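PDB 3K2D: ABC-type metal ion transport system, periplasmic component from Vibrio vulnificus, which binds methionine between two alpha/beta lobes, probably as the substrate-binding lipoprotein of an ABC importer, and activates Toll-like receptor 2. Local coordinates for residues Y87-Y92 against L171-T176; K97-L102 against D189-E194; A25-E30 against Y223-V228; A49-G54 against Y76-A81; D113-G118 against G137-V142. The protein carries 4 engineered substitutions. One frame throughout, in Å; residues are numbered along the deposited sequence.

From the N terminus, residues 25-30 open interaction 3, which closes at 223-228 and encloses the other four contacts. Interaction 4 comes next, a short loop from 49-54 to 76-81 in the lobe built on strands 8-13, 36-41, 58-63, 78-83 and 202-207. The chain then enters the second lobe, where 87-92 opens interaction 1 and 97-102 opens interaction 2. Interaction 5, 113-118 with 137-142, is nested inside both. Interaction 1 closes at 171-176 before interaction 2 closes at 189-194, so these two cross; strands 90-92 and 192-193 join them in one sheet. N116 of interaction 5 packs on N175 of interaction 1 at the methionine pocket.

Interaction 1: residues Y87-Y92 against L171-T176. With MET (methionine), chain C.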
# COMPACT_ATOMS: atom_id res chain seq x y z
N TYR A 87 0.70 5.79 4.08
CA TYR A 87 2.09 5.56 3.70
C TYR A 87 2.38 6.42 2.48
O TYR A 87 2.37 5.95 1.35
CB TYR A 87 2.31 4.08 3.39
CG TYR A 87 2.19 3.15 4.59
CD1 TYR A 87 3.19 3.08 5.56
CD2 TYR A 87 1.07 2.33 4.74
CE1 TYR A 87 3.08 2.21 6.65
CE2 TYR A 87 0.95 1.45 5.82
CZ TYR A 87 1.95 1.39 6.77
OH TYR A 87 1.82 0.51 7.82
N PRO A 88 2.62 7.72 2.69
CA PRO A 88 2.92 8.63 1.58
C PRO A 88 3.94 8.03 0.62
O PRO A 88 5.12 7.94 0.93
CB PRO A 88 3.44 9.87 2.30
CG PRO A 88 2.60 9.89 3.56
CD PRO A 88 2.66 8.44 3.98
N ILE A 89 3.48 7.63 -0.55
CA ILE A 89 4.34 7.01 -1.54
C ILE A 89 5.42 7.98 -2.01
O ILE A 89 5.22 9.19 -2.03
CB ILE A 89 3.51 6.51 -2.76
CG1 ILE A 89 4.31 5.47 -3.53
CG2 ILE A 89 3.12 7.68 -3.67
CD1 ILE A 89 3.46 4.28 -3.98
N ALA A 90 6.57 7.44 -2.38
CA ALA A 90 7.67 8.28 -2.83
C ALA A 90 8.34 7.76 -4.08
O ALA A 90 8.19 6.59 -4.45
CB ALA A 90 8.70 8.40 -1.73
N GLY A 91 9.08 8.65 -4.73
CA GLY A 91 9.83 8.28 -5.91
C GLY A 91 11.27 8.10 -5.46
O GLY A 91 11.81 8.97 -4.78
N TYR A 92 11.88 6.98 -5.80
CA TYR A 92 13.27 6.74 -5.41
C TYR A 92 14.17 6.67 -6.64
O TYR A 92 13.69 6.61 -7.77
CB TYR A 92 13.38 5.44 -4.62
CG TYR A 92 12.49 5.37 -3.41
CD1 TYR A 92 11.16 4.95 -3.52
CD2 TYR A 92 12.97 5.71 -2.14
CE1 TYR A 92 10.33 4.87 -2.40
CE2 TYR A 92 12.15 5.63 -1.02
CZ TYR A 92 10.83 5.21 -1.16
OH TYR A 92 10.02 5.13 -0.05
N LEU A 171 14.25 6.51 -12.37
CA LEU A 171 13.56 6.73 -11.11
C LEU A 171 12.28 5.90 -11.02
O LEU A 171 11.59 5.71 -12.02
CB LEU A 171 13.27 8.23 -10.97
CG LEU A 171 12.58 8.80 -9.74
CD1 LEU A 171 13.07 10.22 -9.50
CD2 LEU A 171 11.06 8.76 -9.93
N SER A 172 11.96 5.42 -9.83
CA SER A 172 10.77 4.60 -9.62
C SER A 172 9.95 5.01 -8.42
O SER A 172 10.49 5.25 -7.34
CB SER A 172 11.16 3.14 -9.44
OG SER A 172 11.95 2.66 -10.51
N ILE A 173 8.64 5.07 -8.61
CA ILE A 173 7.72 5.39 -7.52
C ILE A 173 7.34 4.01 -6.97
O ILE A 173 6.73 3.20 -7.67
CB ILE A 173 6.49 6.16 -8.04
CG1 ILE A 173 6.92 7.58 -8.43
CG2 ILE A 173 5.39 6.19 -6.98
CD1 ILE A 173 5.83 8.43 -9.05
N ILE A 174 7.75 3.74 -5.74
CA ILE A 174 7.52 2.45 -5.11
C ILE A 174 6.68 2.54 -3.85
O ILE A 174 6.90 3.42 -3.02
CB ILE A 174 8.88 1.81 -4.71
CG1 ILE A 174 9.83 1.83 -5.91
CG2 ILE A 174 8.67 0.40 -4.21
CD1 ILE A 174 11.24 1.33 -5.60
N ASN A 175 5.73 1.62 -3.70
CA ASN A 175 4.88 1.56 -2.51
C ASN A 175 5.86 1.28 -1.36
O ASN A 175 6.80 0.50 -1.52
CB ASN A 175 3.88 0.39 -2.60
CG ASN A 175 2.88 0.54 -3.74
OD1 ASN A 175 1.90 1.27 -3.62
ND2 ASN A 175 3.13 -0.14 -4.85
N THR A 176 5.64 1.91 -0.20
CA THR A 176 6.54 1.70 0.94
C THR A 176 6.55 0.22 1.34
O THR A 176 7.50 -0.28 1.92
CB THR A 176 6.12 2.57 2.15
OG1 THR A 176 6.24 3.96 1.80
CG2 THR A 176 6.99 2.28 3.35
N MET C . 0.13 -0.03 1.07
CA MET C . 0.03 0.74 -0.23
C MET C . 0.37 2.16 0.06
O MET C . -0.09 2.70 1.10
CB MET C . -1.37 0.78 -0.82
CG MET C . -1.90 -0.52 -1.21
SD MET C . -3.25 -0.35 -2.33
CE MET C . -3.41 -2.10 -2.43
OXT MET C . 1.09 2.77 -0.76
O HOH W 1 3.27 3.76 0.17
O HOH W 2 7.25 4.64 -0.63
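Y87 and T176 meet the bound methionine through one water. Water 1 donates to Y87 O and to methionine OXT, 2.6 Å in each case, and accepts from T176 N at 3.0 Å. Methionine O sits at the edge of the Y87 ring, 3.6 Å from Y87 CB.

Behind this shell, water 2 donates to I174 O (2.7 Å) and also hydrogen-bonds T176 OG1 and Y92 OH. Beside it, I89 lays CG1 across I173 at about a right angle, 3.7 Å from I173 CG2; CG1 gets there by standing anti to the backbone N, chi1 -160°. Further out, strands 90-92 and 171-174 run antiparallel. Y92 N donates to S172 O (2.7 Å, 174° at the hydrogen), and S172 N answers to Y92 O. Between these rungs and the pocket G91 faces I173, their CA atoms 3.9 Å apart. The Y92 ring crosses I174 and turns an edge to I174 O.

Both protons of water 1 are spent on acceptors, and its own oxygen is gripped by the first amide of helix 176-179. Through this water the ligand carboxylate is tied to the backbone of both segments; R119, N202 and T177 add further hydrogen bonds to the methionine.

Interaction 2: residues K97-L102 against D189-E194; sequences KSVAAL and DGVFVE. Engineered in segment 97-102: A100 (natural residue Glu), A101 (natural residue Glu).
S98 and V191 bring the two backbones closest, 5.6 Å between their CA atoms, with a loop on one side and the approach to the short edge strand 192-193 on the other. Just after S98 the loop folds into a type II beta turn from V99 to L102. Its two central positions are the engineered alanines A100 and A101, and A101 takes the positive phi of 84° that this turn type requires. S98 OG spans the start of the turn and donates to A100 O (2.9 Å) in the plane of that carbonyl.

Two valines and a phenylalanine carry the contact. V191 points its CG1 at the loop backbone, 3.8 Å from S98 CA and 3.9 Å from K97 O. V99 places CG2 at the edge of the F192 ring, near the ring plane, 3.4 Å from F192 CD2 and about as close to CE2. F192 CG sits between the backbone N and the carbonyl carbon, chi1 53°. The ring also touches L123 and L124 of helix 114-126 and L171 and I173 of strand 171-174, while V191 and F192 are bonded through their backbones to G91.

What joins loop and strand is therefore carbon against carbon with one carbonyl at the border. Such dispersion contacts impose little direction, and with K97 and S98 exposed to solvent they join the loop to the outermost strand of the sheet at the edge of the F192 ring.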
# COMPACT_ATOMS: atom_id res chain seq x y z
N LYS A 97 19.21 12.74 -7.34
CA LYS A 97 18.85 13.14 -5.99
C LYS A 97 17.72 14.18 -6.09
O LYS A 97 17.09 14.52 -5.09
CB LYS A 97 20.09 13.74 -5.31
CG LYS A 97 19.92 14.07 -3.85
CD LYS A 97 21.11 14.89 -3.33
CE LYS A 97 20.86 15.40 -1.90
NZ LYS A 97 21.99 16.23 -1.36
N SER A 98 17.48 14.67 -7.30
CA SER A 98 16.43 15.66 -7.53
C SER A 98 15.80 15.46 -8.90
O SER A 98 16.42 14.91 -9.82
CB SER A 98 16.99 17.07 -7.44
OG SER A 98 17.67 17.41 -8.63
N VAL A 99 14.56 15.92 -9.04
CA VAL A 99 13.83 15.79 -10.29
C VAL A 99 14.30 16.80 -11.33
O VAL A 99 14.39 16.48 -12.52
CB VAL A 99 12.31 15.96 -10.01
CG1 VAL A 99 11.60 16.56 -11.21
CG2 VAL A 99 11.73 14.61 -9.68
N ALA A 100 14.59 18.02 -10.90
CA ALA A 100 15.07 19.02 -11.84
C ALA A 100 16.45 18.54 -12.25
O ALA A 100 17.24 18.13 -11.39
CB ALA A 100 15.14 20.38 -11.18
N ALA A 101 16.75 18.59 -13.54
CA ALA A 101 18.04 18.15 -14.05
C ALA A 101 18.03 16.64 -14.27
O ALA A 101 19.05 15.96 -14.20
CB ALA A 101 19.18 18.54 -13.10
N LEU A 102 16.83 16.13 -14.51
CA LEU A 102 16.64 14.73 -14.80
C LEU A 102 16.84 14.79 -16.31
O LEU A 102 16.27 15.64 -16.99
CB LEU A 102 15.20 14.34 -14.46
CG LEU A 102 14.76 12.90 -14.24
CD1 LEU A 102 15.85 12.09 -13.56
CD2 LEU A 102 13.50 12.91 -13.38
N ASP A 189 15.39 8.39 1.77
CA ASP A 189 15.79 8.19 0.38
C ASP A 189 14.92 8.77 -0.73
O ASP A 189 15.33 8.80 -1.88
CB ASP A 189 15.94 6.70 0.15
CG ASP A 189 16.74 6.04 1.24
OD1 ASP A 189 17.98 6.16 1.22
OD2 ASP A 189 16.12 5.42 2.14
N GLY A 190 13.72 9.22 -0.39
CA GLY A 190 12.83 9.75 -1.41
C GLY A 190 13.32 10.97 -2.17
O GLY A 190 13.83 11.91 -1.57
N VAL A 191 13.17 10.95 -3.50
CA VAL A 191 13.56 12.08 -4.34
C VAL A 191 12.46 13.11 -4.19
O VAL A 191 12.67 14.31 -4.35
CB VAL A 191 13.69 11.66 -5.80
CG1 VAL A 191 13.97 12.87 -6.67
CG2 VAL A 191 14.80 10.65 -5.94
N PHE A 192 11.26 12.62 -3.90
CA PHE A 192 10.11 13.46 -3.65
C PHE A 192 9.11 12.57 -2.96
O PHE A 192 9.14 11.35 -3.10
CB PHE A 192 9.55 14.08 -4.94
CG PHE A 192 9.25 13.10 -6.03
CD1 PHE A 192 8.16 12.24 -5.95
CD2 PHE A 192 10.04 13.05 -7.18
CE1 PHE A 192 7.87 11.35 -6.98
CE2 PHE A 192 9.75 12.16 -8.22
CZ PHE A 192 8.67 11.32 -8.11
N VAL A 193 8.23 13.17 -2.17
CA VAL A 193 7.25 12.39 -1.45
C VAL A 193 5.85 12.96 -1.61
O VAL A 193 5.66 14.17 -1.76
CB VAL A 193 7.63 12.33 0.05
CG1 VAL A 193 6.69 11.39 0.79
CG2 VAL A 193 9.07 11.87 0.20
N GLU A 194 4.88 12.06 -1.58
CA GLU A 194 3.47 12.40 -1.70
C GLU A 194 3.08 13.11 -0.41
O GLU A 194 3.70 12.90 0.63
CB GLU A 194 2.67 11.10 -1.88
CG GLU A 194 1.19 11.27 -2.09
CD GLU A 194 0.46 9.94 -2.08
OE1 GLU A 194 0.52 9.24 -1.04
OE2 GLU A 194 -0.17 9.58 -3.10

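Interaction 3: residues A25-E30 against Y223-V228; sequences AKVAKE and YQTEEV
K26 is held between two carboxylates, E30 from its own helix and E227 from the other segment, in a three-residue salt-bridge network. The site joins helix 16-32 to the first turn of the C-terminal helix 226-235, in one lobe of the periplasmic-binding-protein fold. K26 crosses E227 at about a right angle, and a bend at its last torsion (chi4 -67°) puts NZ at 2.8 Å from E227 OE2, which accepts through its syn lone pair. The second bridge is the helical i to i+4 pair: K26 NZ stands 3.2 Å from E30 OE2 and meets it from above the carboxylate plane, 39° out of it; the bond to E30 OE1 is weak. E30 OE1 and E227 OE1 are 4.1 Å apart with the two carboxylate planes turned 56° against each other, a like-charge approach that the ammonium bonded to both carboxylates would be expected to offset.

Beneath the charges lies V27. It slides past E227 in the opposite direction, with CG2 3.5 Å from E227 OE1, so one carboxylate oxygen rests on a methyl while the other takes the lysine. V27 CG2 also packs on V228 CG2, at 4.2 Å, and A222 covers V27 from helix 214-223. T225, at the N-cap position, gives its hydroxyl to A222 O and its methyl to the valine: V27 CG1 and T225 CG2 meet tip to tip at 3.7 Å.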
# COMPACT_ATOMS: atom_id res chain seq x y z
N ALA A 25 -1.21 -7.98 16.84
CA ALA A 25 -1.65 -9.30 17.29
C ALA A 25 -1.26 -9.48 18.75
O ALA A 25 -1.96 -10.11 19.53
CB ALA A 25 -1.00 -10.38 16.45
N LYS A 26 -0.11 -8.92 19.11
CA LYS A 26 0.37 -9.01 20.46
C LYS A 26 -0.62 -8.25 21.36
O LYS A 26 -1.12 -8.78 22.35
CB LYS A 26 1.77 -8.41 20.54
CG LYS A 26 2.40 -8.37 21.93
CD LYS A 26 3.71 -7.60 21.90
CE LYS A 26 4.25 -7.33 23.30
NZ LYS A 26 3.40 -6.39 24.10
N VAL A 27 -0.91 -7.01 20.99
CA VAL A 27 -1.82 -6.18 21.76
C VAL A 27 -3.23 -6.77 21.84
O VAL A 27 -3.93 -6.62 22.84
CB VAL A 27 -1.89 -4.75 21.17
CG1 VAL A 27 -3.06 -3.97 21.76
CG2 VAL A 27 -0.57 -4.02 21.46
N ALA A 28 -3.65 -7.44 20.77
CA ALA A 28 -4.97 -8.05 20.74
C ALA A 28 -5.10 -9.18 21.78
O ALA A 28 -6.17 -9.38 22.35
CB ALA A 28 -5.27 -8.58 19.35
N LYS A 29 -4.01 -9.90 22.04
CA LYS A 29 -4.05 -10.99 23.01
C LYS A 29 -4.05 -10.50 24.46
O LYS A 29 -4.73 -11.07 25.31
CB LYS A 29 -2.88 -11.96 22.83
CG LYS A 29 -2.97 -13.17 23.76
CD LYS A 29 -1.66 -13.95 23.88
CE LYS A 29 -1.25 -14.61 22.56
NZ LYS A 29 0.06 -15.34 22.68
N GLU A 30 -3.29 -9.45 24.73
CA GLU A 30 -3.20 -8.92 26.08
C GLU A 30 -4.46 -8.16 26.47
O GLU A 30 -4.94 -8.29 27.59
CB GLU A 30 -1.99 -7.99 26.19
CG GLU A 30 -0.77 -8.53 25.47
CD GLU A 30 0.47 -7.69 25.68
OE1 GLU A 30 0.38 -6.44 25.60
OE2 GLU A 30 1.55 -8.29 25.92
N TYR A 223 -4.84 -2.51 16.65
CA TYR A 223 -3.95 -1.98 15.62
C TYR A 223 -3.82 -0.48 15.72
O TYR A 223 -2.87 0.11 15.20
CB TYR A 223 -4.49 -2.36 14.23
CG TYR A 223 -3.46 -2.49 13.12
CD1 TYR A 223 -2.75 -1.39 12.64
CD2 TYR A 223 -3.25 -3.73 12.51
CE1 TYR A 223 -1.85 -1.51 11.57
CE2 TYR A 223 -2.35 -3.86 11.45
CZ TYR A 223 -1.66 -2.76 10.98
OH TYR A 223 -0.79 -2.91 9.92
N GLN A 224 -4.78 0.15 16.39
CA GLN A 224 -4.77 1.61 16.52
C GLN A 224 -4.24 2.07 17.87
O GLN A 224 -4.28 3.27 18.17
CB GLN A 224 -6.17 2.16 16.30
CG GLN A 224 -6.82 1.64 15.03
CD GLN A 224 -8.21 2.19 14.82
OE1 GLN A 224 -8.99 2.30 15.76
NE2 GLN A 224 -8.52 2.54 13.58
N THR A 225 -3.75 1.14 18.68
CA THR A 225 -3.23 1.48 20.00
C THR A 225 -1.92 2.22 19.87
O THR A 225 -1.27 2.18 18.82
CB THR A 225 -2.97 0.23 20.88
OG1 THR A 225 -2.03 -0.63 20.23
CG2 THR A 225 -4.28 -0.52 21.17
N GLU A 226 -1.52 2.89 20.94
CA GLU A 226 -0.29 3.65 20.97
C GLU A 226 0.92 2.72 20.81
O GLU A 226 1.93 3.10 20.20
CB GLU A 226 -0.18 4.43 22.28
CG GLU A 226 0.73 5.64 22.23
CD GLU A 226 0.09 6.84 21.55
OE1 GLU A 226 -1.05 7.20 21.94
OE2 GLU A 226 0.71 7.43 20.63
N GLU A 227 0.82 1.51 21.36
CA GLU A 227 1.92 0.55 21.29
C GLU A 227 2.28 0.21 19.85
O GLU A 227 3.44 0.30 19.45
CB GLU A 227 1.58 -0.74 22.03
CG GLU A 227 2.80 -1.61 22.32
CD GLU A 227 2.47 -2.90 23.05
OE1 GLU A 227 1.58 -2.88 23.94
OE2 GLU A 227 3.10 -3.94 22.76
N VAL A 228 1.28 -0.19 19.06
CA VAL A 228 1.52 -0.54 17.67
C VAL A 228 2.06 0.66 16.92
O VAL A 228 2.98 0.52 16.10
CB VAL A 228 0.22 -1.02 17.00
CG1 VAL A 228 0.44 -1.22 15.49
CG2 VAL A 228 -0.24 -2.33 17.66

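Interaction 4: residues A49-G54 against Y76-A81; sequences AALDDG and YKLTIA
D52 and Y76 bring the backbones nearest, their CA atoms 5.8 Å apart, where helix 47-53, closed by a Schellman motif in which G54 (phi 97°) donates its N back to L51 O (3.1 Å) and weakly to A50 O, passes the residues leading into strand 78-83.

A49 N lies over one face of the Y76 ring, and the hydroxyl end reaches the alanine methyl, with Y76 OH 3.5 Å from A49 CB. D52 crosses the tyrosine at about a right angle. Its CG is anti to the backbone N, chi1 -174°, and D52 OD2 comes to the ring edge, near the ring plane, 3.4 Å from Y76 CD1; carboxylate and ring planes are 49° apart. The other oxygen, OD1, is modelled implausibly close to Y76 O, so its exact placement is doubtful.

Further in, the contact turns apolar. Strand 78-83 is an outermost strand of its mixed sheet and pairs with 202-207, so the contact sets the helix end beside the sheet edge of this lobe. L51 and L78 slide past each other in opposite directions and both touch V205 of strand 202-207; L78 also lies on L67 of helix 64-74. L51 O, besides serving the helix end, accepts from R207 NH1. At the heart of the leucine pair, L78 CD2 sits 3.9 Å from both CG and CD2 of L51.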
# COMPACT_ATOMS: atom_id res chain seq x y z
N ALA A 49 -9.17 -11.62 -2.41
CA ALA A 49 -9.68 -12.88 -2.93
C ALA A 49 -9.73 -13.90 -1.80
O ALA A 49 -10.67 -14.68 -1.70
CB ALA A 49 -8.79 -13.39 -4.06
N ALA A 50 -8.72 -13.90 -0.94
CA ALA A 50 -8.68 -14.84 0.17
C ALA A 50 -9.81 -14.52 1.15
O ALA A 50 -10.50 -15.42 1.65
CB ALA A 50 -7.33 -14.78 0.89
N LEU A 51 -9.97 -13.23 1.42
CA LEU A 51 -11.00 -12.77 2.34
C LEU A 51 -12.38 -13.18 1.82
O LEU A 51 -13.17 -13.80 2.54
CB LEU A 51 -10.91 -11.24 2.48
CG LEU A 51 -11.97 -10.56 3.36
CD1 LEU A 51 -12.07 -11.27 4.69
CD2 LEU A 51 -11.61 -9.09 3.56
N ASP A 52 -12.65 -12.85 0.57
CA ASP A 52 -13.91 -13.17 -0.07
C ASP A 52 -14.18 -14.68 -0.12
O ASP A 52 -15.30 -15.11 0.11
CB ASP A 52 -13.93 -12.59 -1.49
CG ASP A 52 -15.27 -12.75 -2.18
OD1 ASP A 52 -16.25 -12.14 -1.72
OD2 ASP A 52 -15.34 -13.50 -3.17
N ASP A 53 -13.14 -15.47 -0.41
CA ASP A 53 -13.27 -16.92 -0.48
C ASP A 53 -13.48 -17.57 0.88
O ASP A 53 -13.94 -18.71 0.95
CB ASP A 53 -12.03 -17.56 -1.12
CG ASP A 53 -11.92 -17.28 -2.60
OD1 ASP A 53 -12.96 -17.29 -3.29
OD2 ASP A 53 -10.77 -17.08 -3.08
N GLY A 54 -13.12 -16.87 1.95
CA GLY A 54 -13.27 -17.44 3.28
C GLY A 54 -11.99 -18.05 3.81
O GLY A 54 -12.00 -18.75 4.82
N TYR A 76 -16.42 -8.56 -4.93
CA TYR A 76 -16.11 -9.25 -3.69
C TYR A 76 -17.00 -9.09 -2.44
O TYR A 76 -16.96 -9.95 -1.55
CB TYR A 76 -14.66 -8.95 -3.28
CG TYR A 76 -13.60 -9.57 -4.16
CD1 TYR A 76 -13.70 -10.89 -4.60
CD2 TYR A 76 -12.44 -8.86 -4.48
CE1 TYR A 76 -12.67 -11.48 -5.34
CE2 TYR A 76 -11.42 -9.44 -5.21
CZ TYR A 76 -11.53 -10.75 -5.63
OH TYR A 76 -10.49 -11.31 -6.34
N LYS A 77 -17.79 -8.03 -2.32
CA LYS A 77 -18.64 -7.87 -1.13
C LYS A 77 -17.83 -7.79 0.18
O LYS A 77 -17.80 -8.72 0.97
CB LYS A 77 -19.64 -9.04 -1.01
CG LYS A 77 -20.30 -9.41 -2.32
CD LYS A 77 -21.82 -9.43 -2.22
CE LYS A 77 -22.31 -10.48 -1.24
NZ LYS A 77 -23.80 -10.63 -1.30
N LEU A 78 -17.20 -6.64 0.40
CA LEU A 78 -16.38 -6.45 1.58
C LEU A 78 -16.77 -5.15 2.25
O LEU A 78 -17.40 -4.31 1.63
CB LEU A 78 -14.91 -6.41 1.17
CG LEU A 78 -14.52 -7.59 0.28
CD1 LEU A 78 -13.11 -7.38 -0.28
CD2 LEU A 78 -14.61 -8.87 1.08
N THR A 79 -16.39 -4.98 3.50
CA THR A 79 -16.71 -3.75 4.20
C THR A 79 -15.50 -3.27 4.98
O THR A 79 -14.79 -4.08 5.59
CB THR A 79 -17.88 -3.96 5.20
OG1 THR A 79 -18.98 -4.58 4.53
CG2 THR A 79 -18.34 -2.63 5.75
N ILE A 80 -15.26 -1.97 4.96
CA ILE A 80 -14.15 -1.41 5.70
C ILE A 80 -14.46 -1.53 7.20
O ILE A 80 -15.56 -1.21 7.65
CB ILE A 80 -13.92 0.06 5.33
CG1 ILE A 80 -13.49 0.15 3.85
CG2 ILE A 80 -12.86 0.67 6.24
CD1 ILE A 80 -13.35 1.58 3.31
N ALA A 81 -13.48 -1.99 7.97
CA ALA A 81 -13.64 -2.15 9.42
C ALA A 81 -13.00 -1.01 10.21
O ALA A 81 -13.48 -0.66 11.30
CB ALA A 81 -13.05 -3.48 9.85

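Interaction 5: residues D113-G118 against G137-V142; sequences DPTNLG and GLLATV
G118 and A140 set the tight end of this contact, their CA atoms 4.3 Å apart where helix 114-126 passes the loop before strand 145-147. With no side chain between, G118 CA approaches two carbonyls directly: L138 O at 3.4 Å, with an angle of 155° at the hydrogen, and A140 O at 3.5 Å. Both are CA-H...O contacts.

Towards the start of the helix the fit becomes looser and wetter. Water 4 donates to T115 O (2.9 Å) and L138 O (2.7 Å), bridging the two carbonyls, and water 3 lies similarly between P114 O and A140 O. L138 and L139 are exposed here. L139 lies beside T115, pointing the same way, and its CD2 touches T115 CG2 at 3.7 Å; R69 of helix 64-74 also reaches L139.

At the N terminus of the helix, D113 OD2 accepts from N116 N from above its carboxylate plane, as an N-cap, and from N116 ND2 (2.6 Å) through its syn lone pair. D113 thus acts from the second shell, and H63, another pocket residue, holds N116 OD1, so the amide is fixed from both ends where N116 lines the methionine pocket at the start of helix 114-126.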
# COMPACT_ATOMS: atom_id res chain seq x y z
N ASP A 113 -1.34 -1.36 -11.33
CA ASP A 113 -2.75 -1.51 -10.99
C ASP A 113 -3.29 -0.09 -11.14
O ASP A 113 -2.60 0.88 -10.84
CB ASP A 113 -2.93 -2.06 -9.58
CG ASP A 113 -2.22 -1.25 -8.55
OD1 ASP A 113 -0.98 -1.37 -8.44
OD2 ASP A 113 -2.90 -0.48 -7.84
N PRO A 114 -4.53 0.05 -11.63
CA PRO A 114 -5.18 1.35 -11.85
C PRO A 114 -5.19 2.43 -10.78
O PRO A 114 -4.92 3.58 -11.10
CB PRO A 114 -6.59 0.96 -12.32
CG PRO A 114 -6.80 -0.41 -11.78
CD PRO A 114 -5.45 -1.06 -11.92
N THR A 115 -5.47 2.11 -9.53
CA THR A 115 -5.48 3.17 -8.52
C THR A 115 -4.09 3.64 -8.13
O THR A 115 -3.91 4.81 -7.79
CB THR A 115 -6.24 2.77 -7.24
OG1 THR A 115 -5.58 1.68 -6.59
CG2 THR A 115 -7.68 2.39 -7.58
N ASN A 116 -3.11 2.75 -8.16
CA ASN A 116 -1.76 3.19 -7.80
C ASN A 116 -1.05 3.79 -9.01
O ASN A 116 -0.10 4.55 -8.86
CB ASN A 116 -0.98 2.03 -7.19
CG ASN A 116 -1.47 1.68 -5.78
OD1 ASN A 116 -1.33 2.47 -4.85
ND2 ASN A 116 -2.06 0.50 -5.64
N LEU A 117 -1.54 3.48 -10.21
CA LEU A 117 -0.97 4.04 -11.43
C LEU A 117 -1.40 5.51 -11.42
O LEU A 117 -0.58 6.41 -11.61
CB LEU A 117 -1.56 3.38 -12.68
CG LEU A 117 -0.73 3.38 -13.97
CD1 LEU A 117 -1.66 3.09 -15.12
CD2 LEU A 117 -0.01 4.70 -14.20
N GLY A 118 -2.69 5.72 -11.19
CA GLY A 118 -3.24 7.06 -11.16
C GLY A 118 -2.60 7.90 -10.08
O GLY A 118 -2.33 9.09 -10.28
N GLY A 137 -9.29 12.00 -12.75
CA GLY A 137 -9.52 11.70 -11.34
C GLY A 137 -8.39 10.95 -10.65
O GLY A 137 -7.23 11.31 -10.77
N LEU A 138 -8.75 9.91 -9.92
CA LEU A 138 -7.75 9.12 -9.22
C LEU A 138 -7.29 7.96 -10.09
O LEU A 138 -6.37 7.23 -9.72
CB LEU A 138 -8.32 8.59 -7.90
CG LEU A 138 -8.63 9.66 -6.85
CD1 LEU A 138 -9.12 8.98 -5.59
CD2 LEU A 138 -7.38 10.46 -6.54
N LEU A 139 -7.90 7.81 -11.26
CA LEU A 139 -7.56 6.72 -12.16
C LEU A 139 -6.86 7.15 -13.44
O LEU A 139 -7.02 6.52 -14.48
CB LEU A 139 -8.82 5.92 -12.52
CG LEU A 139 -9.56 5.29 -11.33
CD1 LEU A 139 -10.80 4.56 -11.82
CD2 LEU A 139 -8.65 4.33 -10.60
N ALA A 140 -6.07 8.21 -13.37
CA ALA A 140 -5.35 8.69 -14.55
C ALA A 140 -4.52 7.58 -15.19
O ALA A 140 -4.11 6.63 -14.52
CB ALA A 140 -4.45 9.84 -14.16
N THR A 141 -4.30 7.69 -16.50
CA THR A 141 -3.46 6.75 -17.23
C THR A 141 -2.65 7.59 -18.20
O THR A 141 -2.84 8.80 -18.29
CB THR A 141 -4.26 5.72 -18.04
OG1 THR A 141 -4.86 6.36 -19.18
CG2 THR A 141 -5.34 5.10 -17.19
N VAL A 142 -1.74 6.94 -18.92
CA VAL A 142 -0.90 7.64 -19.88
C VAL A 142 -1.72 8.36 -20.96
O VAL A 142 -1.26 9.31 -21.59
CB VAL A 142 0.10 6.67 -20.53
CG1 VAL A 142 0.93 7.38 -21.59
CG2 VAL A 142 1.03 6.11 -19.45
O HOH W 3 -5.36 4.14 -13.83
O HOH W 4 -5.76 6.87 -7.10